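Local structure of cellulosomal scaffoldin anchoring protein C (Acetivibrio cellulolyticus, 4UYP) at residues Ala48-Gly53 and Val92-Asn97. The protein probably serves as an anchoring scaffoldin of the cellulosome, this chain being its third cohesin domain, which binds the dockerin of the adaptor scaffoldin ScaB. Numbering follows the deposited sequence.
Sequences ASIDAG and VFATIN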
ATOM      1  N   ALA C  48       8.380  -5.320  15.053  1.00  8.61           N
ATOM      2  CA  ALA C  48       9.340  -5.282  16.157  1.00  8.99           C
ATOM      3  C   ALA C  48      10.726  -4.949  15.643  1.00  9.53           C
ATOM      4  O   ALA C  48      11.502  -4.185  16.289  1.00 11.54           O
ATOM      5  CB  ALA C  48       9.354  -6.623  16.925  1.00 10.10           C
ATOM      6  N   SER C  49      11.105  -5.524  14.491  1.00  9.09           N
ATOM      7  CA  SER C  49      12.454  -5.284  13.925  1.00  9.12           C
ATOM      8  C   SER C  49      12.469  -5.866  12.522  1.00  8.12           C
ATOM      9  O   SER C  49      11.598  -6.705  12.138  1.00  8.70           O
ATOM     10  CB  SER C  49      13.582  -5.957  14.693  1.00 10.14           C
ATOM     11  OG  SER C  49      13.341  -7.360  14.856  1.00 11.96           O
ATOM     12  N   ILE C  50      13.398  -5.407  11.665  1.00  8.40           N
ATOM     13  CA  ILE C  50      13.634  -5.986  10.339  1.00  8.99           C
ATOM     14  C   ILE C  50      15.080  -6.435  10.290  1.00  9.54           C
ATOM     15  O   ILE C  50      15.956  -5.598  10.614  1.00 10.73           O
ATOM     16  CB  ILE C  50      13.345  -4.928   9.253  1.00  9.68           C
ATOM     17  CG1 ILE C  50      11.869  -4.542   9.320  1.00 11.06           C
ATOM     18  CG2 ILE C  50      13.654  -5.548   7.852  1.00 10.56           C
ATOM     19  CD1 ILE C  50      11.533  -3.417   8.349  1.00 12.87           C
ATOM     20  N   ASP C  51      15.380  -7.644   9.862  1.00  8.77           N
ATOM     21  CA  ASP C  51      16.751  -8.149   9.810  1.00  8.37           C
ATOM     22  C   ASP C  51      17.119  -8.406   8.349  1.00  9.16           C
ATOM     23  O   ASP C  51      16.490  -9.244   7.683  1.00 10.24           O
ATOM     24  CB  ASP C  51      16.858  -9.463  10.541  1.00 10.07           C
ATOM     25  CG  ASP C  51      16.529  -9.378  12.035  1.00 11.74           C
ATOM     26  OD1 ASP C  51      16.768  -8.290  12.654  1.00 12.16           O
ATOM     27  OD2 ASP C  51      16.092 -10.360  12.657  1.00 12.11           O
ATOM     28  N   ALA C  52      18.215  -7.791   7.940  1.00  9.30           N
ATOM     29  CA  ALA C  52      18.752  -8.168   6.597  1.00  9.10           C
ATOM     30  C   ALA C  52      19.080  -9.622   6.521  1.00  9.27           C
ATOM     31  O   ALA C  52      19.587 -10.210   7.497  1.00 10.40           O
ATOM     32  CB  ALA C  52      20.037  -7.356   6.366  1.00 10.11           C
ATOM     33  N   GLY C  53      18.848 -10.176   5.325  1.00  9.42           N
ATOM     34  CA  GLY C  53      19.144 -11.592   5.106  1.00  9.89           C
ATOM     35  C   GLY C  53      20.505 -11.759   4.440  1.00  9.88           C
ATOM     36  O   GLY C  53      21.286 -10.807   4.277  1.00 10.17           O
ATOM     37  N   VAL C  92      17.341 -15.232   0.915  1.00 11.33           N
ATOM     38  CA  VAL C  92      16.568 -14.319   1.775  1.00 11.26           C
ATOM     39  C   VAL C  92      17.135 -12.904   1.711  1.00  9.63           C
ATOM     40  O   VAL C  92      18.354 -12.646   2.048  1.00 10.38           O
ATOM     41  CB  VAL C  92      16.617 -14.837   3.220  1.00 11.03           C
ATOM     42  CG1 VAL C  92      15.815 -13.899   4.144  1.00 12.07           C
ATOM     43  CG2 VAL C  92      15.966 -16.266   3.283  1.00 13.36           C
ATOM     44  N   PHE C  93      16.273 -11.971   1.315  1.00  8.88           N
ATOM     45  CA  PHE C  93      16.632 -10.590   1.274  1.00  8.61           C
ATOM     46  C   PHE C  93      16.520  -9.980   2.671  1.00  9.81           C
ATOM     47  O   PHE C  93      17.412  -9.224   3.055  1.00  9.59           O
ATOM     48  CB  PHE C  93      15.650  -9.883   0.312  1.00  8.94           C
ATOM     49  CG  PHE C  93      15.736  -8.401   0.321  1.00  8.43           C
ATOM     50  CD1 PHE C  93      16.923  -7.771  -0.197  1.00 10.52           C
ATOM     51  CD2 PHE C  93      14.676  -7.630   0.709  1.00 10.32           C
ATOM     52  CE1 PHE C  93      16.997  -6.352  -0.264  1.00 11.22           C
ATOM     53  CE2 PHE C  93      14.778  -6.226   0.679  1.00 11.47           C
ATOM     54  CZ  PHE C  93      15.936  -5.643   0.226  1.00 10.13           C
ATOM     55  N   ALA C  94      15.410 -10.244   3.396  1.00  8.92           N
ATOM     56  CA  ALA C  94      15.195  -9.642   4.728  1.00  8.87           C
ATOM     57  C   ALA C  94      14.153 -10.438   5.389  1.00  8.78           C
ATOM     58  O   ALA C  94      13.371 -11.161   4.734  1.00 10.83           O
ATOM     59  CB  ALA C  94      14.797  -8.152   4.607  1.00  9.18           C
ATOM     60  N   THR C  95      14.047 -10.304   6.714  1.00  8.78           N
ATOM     61  CA  THR C  95      12.984 -10.935   7.498  0.50  7.84           C
ATOM     62  C   THR C  95      12.359  -9.876   8.371  1.00  8.94           C
ATOM     63  O   THR C  95      13.074  -9.131   9.043  1.00  9.19           O
ATOM     64  CB  THR C  95      13.541 -12.050   8.342  0.50  7.10           C
ATOM     65  OG1 THR C  95      14.166 -13.030   7.472  0.50  7.15           O
ATOM     66  CG2 THR C  95      12.432 -12.793   9.141  0.50  5.74           C
ATOM     67  N   ILE C  96      11.044  -9.823   8.359  1.00  8.39           N
ATOM     68  CA  ILE C  96      10.331  -8.834   9.210  1.00  8.55           C
ATOM     69  C   ILE C  96       9.847  -9.571  10.472  1.00  8.77           C
ATOM     70  O   ILE C  96       9.173 -10.630  10.300  1.00  9.31           O
ATOM     71  CB  ILE C  96       9.150  -8.209   8.520  1.00  9.34           C
ATOM     72  CG1 ILE C  96       9.638  -7.508   7.239  1.00 11.06           C
ATOM     73  CG2 ILE C  96       8.462  -7.173   9.435  1.00 10.55           C
ATOM     74  CD1 ILE C  96       8.459  -7.147   6.363  1.00 11.31           C
ATOM     75  N   ASN C  97      10.245  -9.145  11.664  1.00  8.42           N
ATOM     76  CA  ASN C  97       9.688  -9.726  12.894  1.00  8.11           C
ATOM     77  C   ASN C  97       8.511  -8.939  13.365  1.00  8.36           C
ATOM     78  O   ASN C  97       8.679  -7.758  13.691  1.00 10.04           O
ATOM     79  CB  ASN C  97      10.808  -9.753  13.905  1.00  9.17           C
ATOM     80  CG  ASN C  97      12.050 -10.484  13.360  1.00 10.53           C
ATOM     81  OD1 ASN C  97      11.935 -11.648  12.966  1.00 13.08           O
ATOM     82  ND2 ASN C  97      13.187  -9.813  13.378  1.00 11.29           N
TER
HETATM   83  O   HOH W   1      16.684 -12.184   7.221  1.00 13.95           O
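The side-chain amide of Asn-97 spends both its N-H groups on the neighbouring strand, gripping two residues of 48-53 at once. One points almost within the amide plane at Ser-49 OG (ND2 to OG 2.9 Å); the other meets OD2 of Asp-51, ND2 to OD2 3.0 Å, from above a carboxylate whose plane is turned 62° from the amide. Ser-49 OG lies between its own backbone N and carbonyl carbon (chi1 53°), which holds the hydroxyl beside the amide. Serine thus supplies a short hydroxyl acceptor and aspartate a carboxylate on the more exposed face, where polar groups are at home. Asparagine suits the place because its OD1 is still available to accept a hydrogen bond from Ser-18 of strand 16-24.

The strands run antiparallel, and Asp-51 and Thr-95 form a hydrogen-bonded pair, with Asp-51 N to Thr-95 O at 2.9 Å and nearly straight (171°). At one end Ala-48 and Ser-49 both face Asn-97 in a classic beta bulge: Ala-48 N binds Asn-97 O at 2.8 Å, whereas the bond from Ser-49 N is weak. At the other, Gly-53 N binds Phe-93 O at 2.8 Å from above the carbonyl plane, and Gly-53 CA lies 3.3 Å from Val-92 O; glycine fits because a CB would run into that oxygen.

The opposite face is apolar, as isoleucine and alanine suit. Ile-50 lies against Ile-96, CG1 to CG1 4.3 Å, and packs on strands 62-67 and 72-78 across the cohesin beta-sandwich, while buried Ala-94 meets Phe-62. Backbone bonds fix the register, and polar bonds on one face with apolar contact on the other hold the outermost strand 45-52 from both.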